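Long-range contacts in ribosomal RNA small subunit methyltransferase D (Haemophilus influenzae, PDB 2IFT), which probably transfers a methyl group from S-adenosyl-L-methionine to N2 of one specific guanine of 16S rRNA within the assembled 30S particle: residues Glu56-Phe61 / Thr80-Asp85; Leu67-Leu72 / Lys94-Leu99; Pro124-Val129 / Asn150-Pro155. All coordinates share one frame; numbering follows the deposited sequence.

Contacts 1 and 3 belong to the same mixed sheet and share a border, since strand 56-59 of contact 1 lies next to strand 126-131 of contact 3; Glu-56 O accepts from Asp-127 N across it. Contact 2 pairs two helices beside this sheet and meets contact 1 through Asp-59, Phe-81, Gly-68 and Leu-72. Contacts 1 and 2 are buried, the first a backbone ladder and the second purely apolar between its segments. Contact 3, at the N-terminal end of the central strand 126-131, is only partly buried and mixes backbone bonds with an aromatic cluster and a salt bridge. Contacts 2 and 3 do not touch, their centres about 21 Å apart.

Contact 1 (Glu56-Phe61 / Thr80-Asp85); sequences ECLDGF and TFLELD
Thr-80 begins the pairing with Cys-57: its N donates to Cys-57 O at 2.9 Å, from 35° above the carbonyl plane. Water 1 donates to Cys-57 O as well (2.8 Å). The same water lies only 2.5 Å from Thr-80 OG1, a separation short enough to leave the details of that bond doubtful. Thr-80 O then accepts from Asp-59 N at 2.9 Å, a nearly straight bond, and the two strands run parallel at 14°. At Phe-81 the side chain leaves the sheet on the same face as Asp-59, and Phe-81 CD2 comes within 4.3 Å of Asp-59 CB, oblique to the ring. The carboxylate of Asp-59 turns elsewhere, OD2 taking the N-H of Gly-68 in the first turn of helix 66-73. Leu-82 closes the ladder, its N bonding to Asp-59 O at 3.1 Å. Its CB lies 3.2 Å from Gly-60 O. Leu-58 shares a face with Thr-80; its CG, anti to the backbone N (chi1 168°), brings the side-chain end nearer the other strand, where CD1 meets Leu-82 CD2 at 3.6 Å. Past the strand, Glu-83 divides its carboxylate: OE2 receives Asp-85 N through its anti lone pair, and OE1 receives Gly-63 N, tying the glycine-rich loop after Phe-61 to this strand. Asp-85 stands at the N-cap of helix 86-98, its OD1 making weak bonds to Thr-87 N and Val-88 N.

This is the first parallel pair of the Rossmann-like class I methyltransferase fold, in which the turn after the first strand and the end of the second commonly border the cofactor pocket. Helix 66-73 makes the beta-alpha-beta crossover. Strand 126-131 flanks 56-59, strand 106-109 flanks 78-82, and Phe-81 packs against Leu-92 and Leu-96 of helix 86-98.

Contact 2 (Leu67-Leu72 / Lys94-Leu99); sequences LGFEAL and KNLQTL
Phe-69 and Leu-96 meet with matching first torsions: in each, CG is anti to the carbonyl carbon and beside the backbone N (chi1 -73° in both), and the ends of the two side chains come closer to the facing helix than their CB directions suggest. Leu-96 CD2 reaches the edge of the Phe-69 ring near its plane, 3.3 Å from Phe-69 CE2. The same methyl also touches Leu-72 CD1 at 3.5 Å, and so fits between the aromatic edge and an aliphatic branch one turn further along helix 66-73. The Leu-72 and Leu-96 side chains cross at about a right angle.

Asn-95 approaches the tip of the ring with its aliphatic part, CB lying 3.6 Å from Phe-69 CZ, and its amide plane stands 78° from the ring plane. Leu-99 CD1 adds a looser contact, 4.0 Å from Phe-69 CE2, but this residue, the first to leave the helix, is poorly ordered and its conformation is uncertain.

The helices run nearly parallel, crossing at -19°, yet their axes stay 12.2 Å apart, too far for their backbones to meet; the long side chains span the gap. Both helices lie against the Rossmann-like sheet, and strands 78-82 and 106-109 supply Phe-81 and Ala-106, which touch both Leu-72 and Leu-96. Leu-25 of strand 24-26 touches Phe-69, Asn-95 and Leu-99.

No hydrogen bond joins the two helical segments. Asn-95 ND2 instead donates to Pro-26 O, and the hydroxyl of Thr-98 donates within its own helix to Lys-94 O. Cohesion across the interface therefore rests on apolar contact, focused on the ring of Phe-69 and one methyl of Leu-96.

Contact 3 (Pro124-Val129 / Asn150-Pro155); sequences PHFDVV and NNWLKP
Phe-126 and Leu-153 form a parallel bridge through Lys-154 N to Phe-126 O (3.0 Å) and Phe-126 N to Trp-152 O (3.1 Å). Trp-152 O is gripped by two successive N-H groups, His-125 N (2.8 Å) standing above its carbonyl plane. Helix 139-149 lies between strand 126-131 and the short strand 153-154, which leads into 157-164, the next strand of the Rossmann-like sheet. His-125, Phe-126 and Trp-152 build an aromatic cluster. The six-membered ring of Trp-152 turns its edge to the face of His-125, an edge-to-face pair with planes at 72°. Phe-126 and Trp-152 instead lie side by side and meet rim to rim, Phe-126 CE1 being 3.5 Å from Trp-152 CE3. His-125 CB sits over the centre of the Phe-126 ring. Trp-152 NE1 bonds to Leu-117 O.

Beside the cluster, Lys-154 bends at chi3 (46°), and its CE lies 3.4 Å from Asp-127 OD1. NZ forms a salt bridge of 3.6 Å with Asp-127 OD2, an oxygen that also takes the N-H of Glu-56. Further back, the packing is tight, with Lys-154 CG only 3.3 Å from Pro-124 CB. Leu-153 CD2 meets Val-129 CG2, and both side chains rest on Leu-147 and Ile-159. Water 2 donates to Asp-127 OD1 and, at 2.6 Å, to Pro-155 O, bridging the segments.

Contact 1 (Glu56-Phe61 / Thr80-Asp85)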
loop_
_atom_site.group_PDB
_atom_site.type_symbol
_atom_site.label_atom_id
_atom_site.label_comp_id
_atom_site.label_asym_id
_atom_site.label_seq_id
_atom_site.Cartn_x
_atom_site.Cartn_y
_atom_site.Cartn_z
ATOM N N GLU A 56 -6.977 5.591 6.179
ATOM C CA GLU A 56 -7.288 5.344 4.779
ATOM C C GLU A 56 -5.995 4.939 4.081
ATOM O O GLU A 56 -4.969 5.618 4.198
ATOM C CB GLU A 56 -7.893 6.598 4.149
ATOM C CG GLU A 56 -9.173 7.048 4.853
ATOM C CD GLU A 56 -9.956 8.080 4.068
ATOM O OE1 GLU A 56 -9.467 9.223 3.922
ATOM O OE2 GLU A 56 -11.064 7.746 3.589
ATOM N N CYS A 57 -6.053 3.824 3.361
ATOM C CA CYS A 57 -4.879 3.294 2.686
ATOM C C CYS A 57 -4.908 3.272 1.164
ATOM O O CYS A 57 -5.966 3.281 0.525
ATOM C CB CYS A 57 -4.621 1.873 3.171
ATOM S SG CYS A 57 -4.783 1.696 4.949
ATOM N N LEU A 58 -3.702 3.222 0.612
ATOM C CA LEU A 58 -3.476 3.135 -0.809
ATOM C C LEU A 58 -2.543 1.947 -1.034
ATOM O O LEU A 58 -1.459 1.884 -0.460
ATOM C CB LEU A 58 -2.801 4.404 -1.342
ATOM C CG LEU A 58 -2.274 4.257 -2.785
ATOM C CD1 LEU A 58 -3.435 3.930 -3.725
ATOM C CD2 LEU A 58 -1.578 5.536 -3.237
ATOM N N ASP A 59 -2.987 0.980 -1.827
ATOM C CA ASP A 59 -2.143 -0.152 -2.160
ATOM C C ASP A 59 -1.814 0.231 -3.588
ATOM O O ASP A 59 -2.600 -0.022 -4.520
ATOM C CB ASP A 59 -2.900 -1.485 -2.110
ATOM C CG ASP A 59 -1.955 -2.683 -2.196
ATOM O OD1 ASP A 59 -0.829 -2.502 -2.699
ATOM O OD2 ASP A 59 -2.321 -3.798 -1.780
ATOM N N GLY A 60 -0.660 0.884 -3.728
ATOM C CA GLY A 60 -0.200 1.415 -5.001
ATOM C C GLY A 60 -0.174 0.529 -6.219
ATOM O O GLY A 60 -0.586 0.950 -7.300
ATOM N N PHE A 61 0.340 -0.680 -6.052
ATOM C CA PHE A 61 0.441 -1.639 -7.139
ATOM C C PHE A 61 -0.112 -2.945 -6.557
ATOM O O PHE A 61 0.631 -3.872 -6.273
ATOM C CB PHE A 61 1.912 -1.803 -7.559
ATOM C CG PHE A 61 2.563 -0.523 -8.030
ATOM C CD1 PHE A 61 2.921 0.469 -7.126
ATOM C CD2 PHE A 61 2.769 -0.291 -9.385
ATOM C CE1 PHE A 61 3.474 1.675 -7.563
ATOM C CE2 PHE A 61 3.320 0.912 -9.838
ATOM C CZ PHE A 61 3.672 1.897 -8.929
ATOM N N THR A 80 -7.807 1.633 -0.917
ATOM C CA THR A 80 -8.019 1.875 -2.329
ATOM C C THR A 80 -6.939 1.064 -3.028
ATOM O O THR A 80 -5.759 1.156 -2.670
ATOM C CB THR A 80 -7.841 3.353 -2.663
ATOM O OG1 THR A 80 -8.799 4.113 -1.924
ATOM C CG2 THR A 80 -8.039 3.602 -4.150
ATOM N N PHE A 81 -7.348 0.248 -3.996
ATOM C CA PHE A 81 -6.417 -0.588 -4.743
ATOM C C PHE A 81 -6.205 -0.035 -6.150
ATOM O O PHE A 81 -7.166 0.169 -6.885
ATOM C CB PHE A 81 -6.949 -2.021 -4.879
ATOM C CG PHE A 81 -7.292 -2.687 -3.571
ATOM C CD1 PHE A 81 -8.454 -2.345 -2.879
ATOM C CD2 PHE A 81 -6.480 -3.697 -3.060
ATOM C CE1 PHE A 81 -8.805 -3.010 -1.697
ATOM C CE2 PHE A 81 -6.820 -4.362 -1.884
ATOM C CZ PHE A 81 -7.984 -4.021 -1.203
ATOM N N LEU A 82 -4.948 0.218 -6.507
ATOM C CA LEU A 82 -4.606 0.706 -7.837
ATOM C C LEU A 82 -4.002 -0.451 -8.622
ATOM O O LEU A 82 -3.018 -1.065 -8.197
ATOM C CB LEU A 82 -3.604 1.861 -7.749
ATOM C CG LEU A 82 -4.238 3.254 -7.842
ATOM C CD1 LEU A 82 -4.824 3.459 -9.239
ATOM C CD2 LEU A 82 -5.322 3.403 -6.785
ATOM N N GLU A 83 -4.595 -0.754 -9.767
ATOM C CA GLU A 83 -4.121 -1.868 -10.580
ATOM C C GLU A 83 -4.363 -1.629 -12.066
ATOM O O GLU A 83 -5.496 -1.450 -12.488
ATOM C CB GLU A 83 -4.821 -3.155 -10.126
ATOM C CG GLU A 83 -4.399 -4.396 -10.877
ATOM C CD GLU A 83 -2.894 -4.553 -10.935
ATOM O OE1 GLU A 83 -2.261 -4.635 -9.855
ATOM O OE2 GLU A 83 -2.352 -4.595 -12.065
ATOM N N LEU A 84 -3.278 -1.636 -12.839
ATOM C CA LEU A 84 -3.309 -1.410 -14.285
ATOM C C LEU A 84 -3.919 -2.574 -15.065
ATOM O O LEU A 84 -4.767 -2.376 -15.937
ATOM C CB LEU A 84 -1.888 -1.184 -14.812
ATOM C CG LEU A 84 -1.710 -0.329 -16.073
ATOM C CD1 LEU A 84 -0.422 -0.722 -16.765
ATOM C CD2 LEU A 84 -2.881 -0.495 -17.012
ATOM N N ASP A 85 -3.458 -3.782 -14.763
ATOM C CA ASP A 85 -3.934 -4.981 -15.436
ATOM C C ASP A 85 -5.395 -5.234 -15.083
ATOM O O ASP A 85 -5.721 -5.523 -13.930
ATOM C CB ASP A 85 -3.093 -6.181 -15.017
ATOM C CG ASP A 85 -3.360 -7.390 -15.874
ATOM O OD1 ASP A 85 -4.541 -7.684 -16.134
ATOM O OD2 ASP A 85 -2.389 -8.050 -16.286
HETATM O O HOH W 1 -8.483 4.438 0.561
#

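Contact 2 (Leu67-Leu72 / Lys94-Leu99)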
loop_
_atom_site.group_PDB
_atom_site.type_symbol
_atom_site.label_atom_id
_atom_site.label_comp_id
_atom_site.label_asym_id
_atom_site.label_seq_id
_atom_site.Cartn_x
_atom_site.Cartn_y
_atom_site.Cartn_z
ATOM N N LEU A 67 -1.451 -7.037 0.698
ATOM C CA LEU A 67 -1.265 -5.922 1.633
ATOM C C LEU A 67 -2.580 -5.216 1.967
ATOM O O LEU A 67 -2.909 -5.010 3.145
ATOM C CB LEU A 67 -0.276 -4.905 1.060
ATOM C CG LEU A 67 1.166 -5.407 0.908
ATOM C CD1 LEU A 67 2.036 -4.355 0.219
ATOM C CD2 LEU A 67 1.727 -5.740 2.279
ATOM N N GLY A 68 -3.320 -4.844 0.925
ATOM C CA GLY A 68 -4.588 -4.156 1.107
ATOM C C GLY A 68 -5.638 -4.970 1.841
ATOM O O GLY A 68 -6.335 -4.456 2.721
ATOM N N PHE A 69 -5.772 -6.239 1.474
ATOM C CA PHE A 69 -6.745 -7.095 2.143
ATOM C C PHE A 69 -6.349 -7.201 3.609
ATOM O O PHE A 69 -7.202 -7.152 4.496
ATOM C CB PHE A 69 -6.776 -8.482 1.500
ATOM C CG PHE A 69 -7.429 -8.506 0.145
ATOM C CD1 PHE A 69 -6.795 -9.094 -0.937
ATOM C CD2 PHE A 69 -8.684 -7.949 -0.043
ATOM C CE1 PHE A 69 -7.402 -9.123 -2.188
ATOM C CE2 PHE A 69 -9.297 -7.974 -1.289
ATOM C CZ PHE A 69 -8.654 -8.562 -2.363
ATOM N N GLU A 70 -5.050 -7.327 3.865
ATOM C CA GLU A 70 -4.571 -7.425 5.233
ATOM C C GLU A 70 -5.058 -6.202 5.998
ATOM O O GLU A 70 -5.612 -6.321 7.088
ATOM C CB GLU A 70 -3.048 -7.479 5.259
ATOM C CG GLU A 70 -2.467 -8.053 6.531
ATOM C CD GLU A 70 -2.899 -9.490 6.761
ATOM O OE1 GLU A 70 -2.692 -10.339 5.858
ATOM O OE2 GLU A 70 -3.447 -9.770 7.852
ATOM N N ALA A 71 -4.859 -5.021 5.415
ATOM C CA ALA A 71 -5.295 -3.781 6.046
ATOM C C ALA A 71 -6.800 -3.813 6.291
ATOM O O ALA A 71 -7.284 -3.356 7.330
ATOM C CB ALA A 71 -4.935 -2.598 5.168
ATOM N N LEU A 72 -7.541 -4.342 5.323
ATOM C CA LEU A 72 -8.984 -4.445 5.469
ATOM C C LEU A 72 -9.317 -5.368 6.633
ATOM O O LEU A 72 -10.113 -5.023 7.501
ATOM C CB LEU A 72 -9.614 -4.983 4.189
ATOM C CG LEU A 72 -9.756 -3.965 3.058
ATOM C CD1 LEU A 72 -10.187 -4.672 1.784
ATOM C CD2 LEU A 72 -10.763 -2.892 3.471
ATOM N N LYS A 94 -13.602 -9.234 -7.387
ATOM C CA LYS A 94 -14.254 -10.494 -7.092
ATOM C C LYS A 94 -14.007 -10.896 -5.643
ATOM O O LYS A 94 -14.913 -11.387 -4.971
ATOM C CB LYS A 94 -13.756 -11.583 -8.044
ATOM C CG LYS A 94 -14.423 -12.933 -7.840
ATOM C CD LYS A 94 -14.126 -13.871 -9.003
ATOM C CE LYS A 94 -14.674 -15.280 -8.759
ATOM N NZ LYS A 94 -13.904 -16.015 -7.703
ATOM N N ASN A 95 -12.787 -10.690 -5.156
ATOM C CA ASN A 95 -12.484 -11.036 -3.773
ATOM C C ASN A 95 -13.154 -10.067 -2.803
ATOM O O ASN A 95 -13.596 -10.471 -1.735
ATOM C CB ASN A 95 -10.975 -11.064 -3.537
ATOM C CG ASN A 95 -10.325 -12.303 -4.112
ATOM O OD1 ASN A 95 -10.913 -13.383 -4.091
ATOM N ND2 ASN A 95 -9.107 -12.163 -4.615
ATOM N N LEU A 96 -13.235 -8.794 -3.177
ATOM C CA LEU A 96 -13.870 -7.791 -2.325
ATOM C C LEU A 96 -15.380 -7.978 -2.299
ATOM O O LEU A 96 -16.088 -7.381 -1.488
ATOM C CB LEU A 96 -13.557 -6.388 -2.823
ATOM C CG LEU A 96 -12.147 -5.863 -2.598
ATOM C CD1 LEU A 96 -12.050 -4.456 -3.180
ATOM C CD2 LEU A 96 -11.824 -5.862 -1.112
ATOM N N GLN A 97 -15.880 -8.779 -3.225
ATOM C CA GLN A 97 -17.299 -9.051 -3.265
ATOM C C GLN A 97 -17.415 -10.370 -2.523
ATOM O O GLN A 97 -18.378 -10.604 -1.794
ATOM C CB GLN A 97 -17.770 -9.156 -4.714
ATOM C CG GLN A 97 -18.911 -10.110 -4.939
ATOM C CD GLN A 97 -18.508 -11.245 -5.857
ATOM O OE1 GLN A 97 -18.527 -11.105 -7.081
ATOM N NE2 GLN A 97 -18.114 -12.371 -5.270
ATOM N N THR A 98 -16.401 -11.215 -2.698
ATOM C CA THR A 98 -16.343 -12.501 -2.018
ATOM C C THR A 98 -16.443 -12.188 -0.536
ATOM O O THR A 98 -17.283 -12.737 0.167
ATOM C CB THR A 98 -15.015 -13.232 -2.297
ATOM O OG1 THR A 98 -15.061 -13.825 -3.601
ATOM C CG2 THR A 98 -14.769 -14.307 -1.253
ATOM N N LEU A 99 -15.572 -11.310 -0.056
ATOM C CA LEU A 99 -15.628 -10.893 1.338
ATOM C C LEU A 99 -16.325 -9.544 1.280
ATOM O O LEU A 99 -15.834 -8.618 0.636
ATOM C CB LEU A 99 -14.229 -10.726 1.934
ATOM C CG LEU A 99 -13.010 -11.013 1.068
ATOM C CD1 LEU A 99 -12.216 -9.739 0.853
ATOM C CD2 LEU A 99 -12.157 -12.049 1.759
#

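Contact 3 (Pro124-Val129 / Asn150-Pro155)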
loop_
_atom_site.group_PDB
_atom_site.type_symbol
_atom_site.label_atom_id
_atom_site.label_comp_id
_atom_site.label_asym_id
_atom_site.label_seq_id
_atom_site.Cartn_x
_atom_site.Cartn_y
_atom_site.Cartn_z
ATOM N N PRO A 124 -5.410 15.846 1.088
ATOM C CA PRO A 124 -4.718 14.552 1.202
ATOM C C PRO A 124 -5.724 13.402 1.265
ATOM O O PRO A 124 -6.864 13.597 1.681
ATOM C CB PRO A 124 -3.928 14.698 2.504
ATOM C CG PRO A 124 -3.693 16.178 2.604
ATOM C CD PRO A 124 -5.023 16.748 2.188
ATOM N N HIS A 125 -5.319 12.208 0.851
ATOM C CA HIS A 125 -6.239 11.074 0.888
ATOM C C HIS A 125 -5.756 9.900 1.726
ATOM O O HIS A 125 -6.568 9.134 2.236
ATOM C CB HIS A 125 -6.504 10.512 -0.517
ATOM C CG HIS A 125 -7.172 11.463 -1.456
ATOM N ND1 HIS A 125 -7.808 11.043 -2.605
ATOM C CD2 HIS A 125 -7.278 12.813 -1.443
ATOM C CE1 HIS A 125 -8.277 12.092 -3.257
ATOM N NE2 HIS A 125 -7.969 13.179 -2.572
ATOM N N PHE A 126 -4.446 9.758 1.887
ATOM C CA PHE A 126 -3.945 8.585 2.579
ATOM C C PHE A 126 -3.122 8.684 3.855
ATOM O O PHE A 126 -2.203 9.501 3.964
ATOM C CB PHE A 126 -3.185 7.735 1.560
ATOM C CG PHE A 126 -3.928 7.540 0.271
ATOM C CD1 PHE A 126 -3.470 8.118 -0.907
ATOM C CD2 PHE A 126 -5.099 6.775 0.233
ATOM C CE1 PHE A 126 -4.169 7.940 -2.119
ATOM C CE2 PHE A 126 -5.802 6.592 -0.969
ATOM C CZ PHE A 126 -5.333 7.179 -2.145
ATOM N N ASP A 127 -3.474 7.815 4.801
ATOM C CA ASP A 127 -2.812 7.685 6.100
ATOM C C ASP A 127 -1.739 6.611 5.964
ATOM O O ASP A 127 -0.731 6.625 6.676
ATOM C CB ASP A 127 -3.806 7.231 7.176
ATOM C CG ASP A 127 -4.845 8.278 7.499
ATOM O OD1 ASP A 127 -4.499 9.257 8.194
ATOM O OD2 ASP A 127 -6.005 8.130 7.053
ATOM N N VAL A 128 -1.971 5.663 5.055
ATOM C CA VAL A 128 -1.019 4.573 4.835
ATOM C C VAL A 128 -0.857 4.236 3.352
ATOM O O VAL A 128 -1.839 4.165 2.608
ATOM C CB VAL A 128 -1.453 3.294 5.607
ATOM C CG1 VAL A 128 -0.408 2.199 5.437
ATOM C CG2 VAL A 128 -1.631 3.614 7.083
ATOM N N VAL A 129 0.387 4.020 2.926
ATOM C CA VAL A 129 0.667 3.701 1.527
ATOM C C VAL A 129 1.615 2.519 1.357
ATOM O O VAL A 129 2.672 2.472 1.994
ATOM C CB VAL A 129 1.289 4.908 0.799
ATOM C CG1 VAL A 129 1.627 4.534 -0.631
ATOM C CG2 VAL A 129 0.331 6.093 0.826
ATOM N N ASN A 150 2.095 15.813 -5.422
ATOM C CA ASN A 150 0.683 16.101 -5.559
ATOM C C ASN A 150 -0.259 16.026 -4.367
ATOM O O ASN A 150 -1.431 15.693 -4.520
ATOM C CB ASN A 150 0.137 15.302 -6.746
ATOM C CG ASN A 150 0.867 15.639 -8.048
ATOM O OD1 ASN A 150 0.971 16.804 -8.424
ATOM N ND2 ASN A 150 1.380 14.621 -8.731
ATOM N N ASN A 151 0.258 16.339 -3.183
ATOM C CA ASN A 151 -0.576 16.441 -1.988
ATOM C C ASN A 151 -1.458 15.222 -1.702
ATOM O O ASN A 151 -2.644 15.371 -1.423
ATOM C CB ASN A 151 -1.446 17.698 -2.165
ATOM C CG ASN A 151 -2.072 18.189 -0.871
ATOM O OD1 ASN A 151 -1.434 18.188 0.177
ATOM N ND2 ASN A 151 -3.322 18.644 -0.949
ATOM N N TRP A 152 -0.885 14.026 -1.751
ATOM C CA TRP A 152 -1.657 12.809 -1.526
ATOM C C TRP A 152 -1.646 12.327 -0.093
ATOM O O TRP A 152 -2.601 11.694 0.368
ATOM C CB TRP A 152 -1.119 11.664 -2.381
ATOM C CG TRP A 152 -1.413 11.790 -3.813
ATOM C CD1 TRP A 152 -0.588 12.276 -4.777
ATOM C CD2 TRP A 152 -2.644 11.452 -4.461
ATOM N NE1 TRP A 152 -1.226 12.265 -5.990
ATOM C CE2 TRP A 152 -2.489 11.764 -5.825
ATOM C CE3 TRP A 152 -3.864 10.917 -4.015
ATOM C CZ2 TRP A 152 -3.510 11.558 -6.760
ATOM C CZ3 TRP A 152 -4.886 10.712 -4.946
ATOM C CH2 TRP A 152 -4.699 11.032 -6.303
ATOM N N LEU A 153 -0.554 12.627 0.598
ATOM C CA LEU A 153 -0.354 12.178 1.957
ATOM C C LEU A 153 -0.837 13.068 3.059
ATOM O O LEU A 153 -0.617 14.275 3.062
ATOM C CB LEU A 153 1.121 11.893 2.185
ATOM C CG LEU A 153 1.667 10.832 1.230
ATOM C CD1 LEU A 153 3.155 10.724 1.446
ATOM C CD2 LEU A 153 0.975 9.484 1.461
ATOM N N LYS A 154 -1.485 12.433 4.017
ATOM C CA LYS A 154 -1.989 13.127 5.173
ATOM C C LYS A 154 -0.837 13.155 6.165
ATOM O O LYS A 154 0.069 12.306 6.117
ATOM C CB LYS A 154 -3.184 12.365 5.703
ATOM C CG LYS A 154 -4.251 12.238 4.633
ATOM C CD LYS A 154 -5.439 11.450 5.102
ATOM C CE LYS A 154 -5.878 11.890 6.471
ATOM N NZ LYS A 154 -7.266 11.450 6.707
ATOM N N PRO A 155 -0.841 14.132 7.073
ATOM C CA PRO A 155 0.241 14.221 8.050
ATOM C C PRO A 155 0.485 12.921 8.814
ATOM O O PRO A 155 -0.450 12.226 9.207
ATOM C CB PRO A 155 -0.197 15.391 8.943
ATOM C CG PRO A 155 -1.708 15.397 8.819
ATOM C CD PRO A 155 -1.886 15.139 7.339
HETATM O O HOH W 2 -1.750 9.992 8.793
#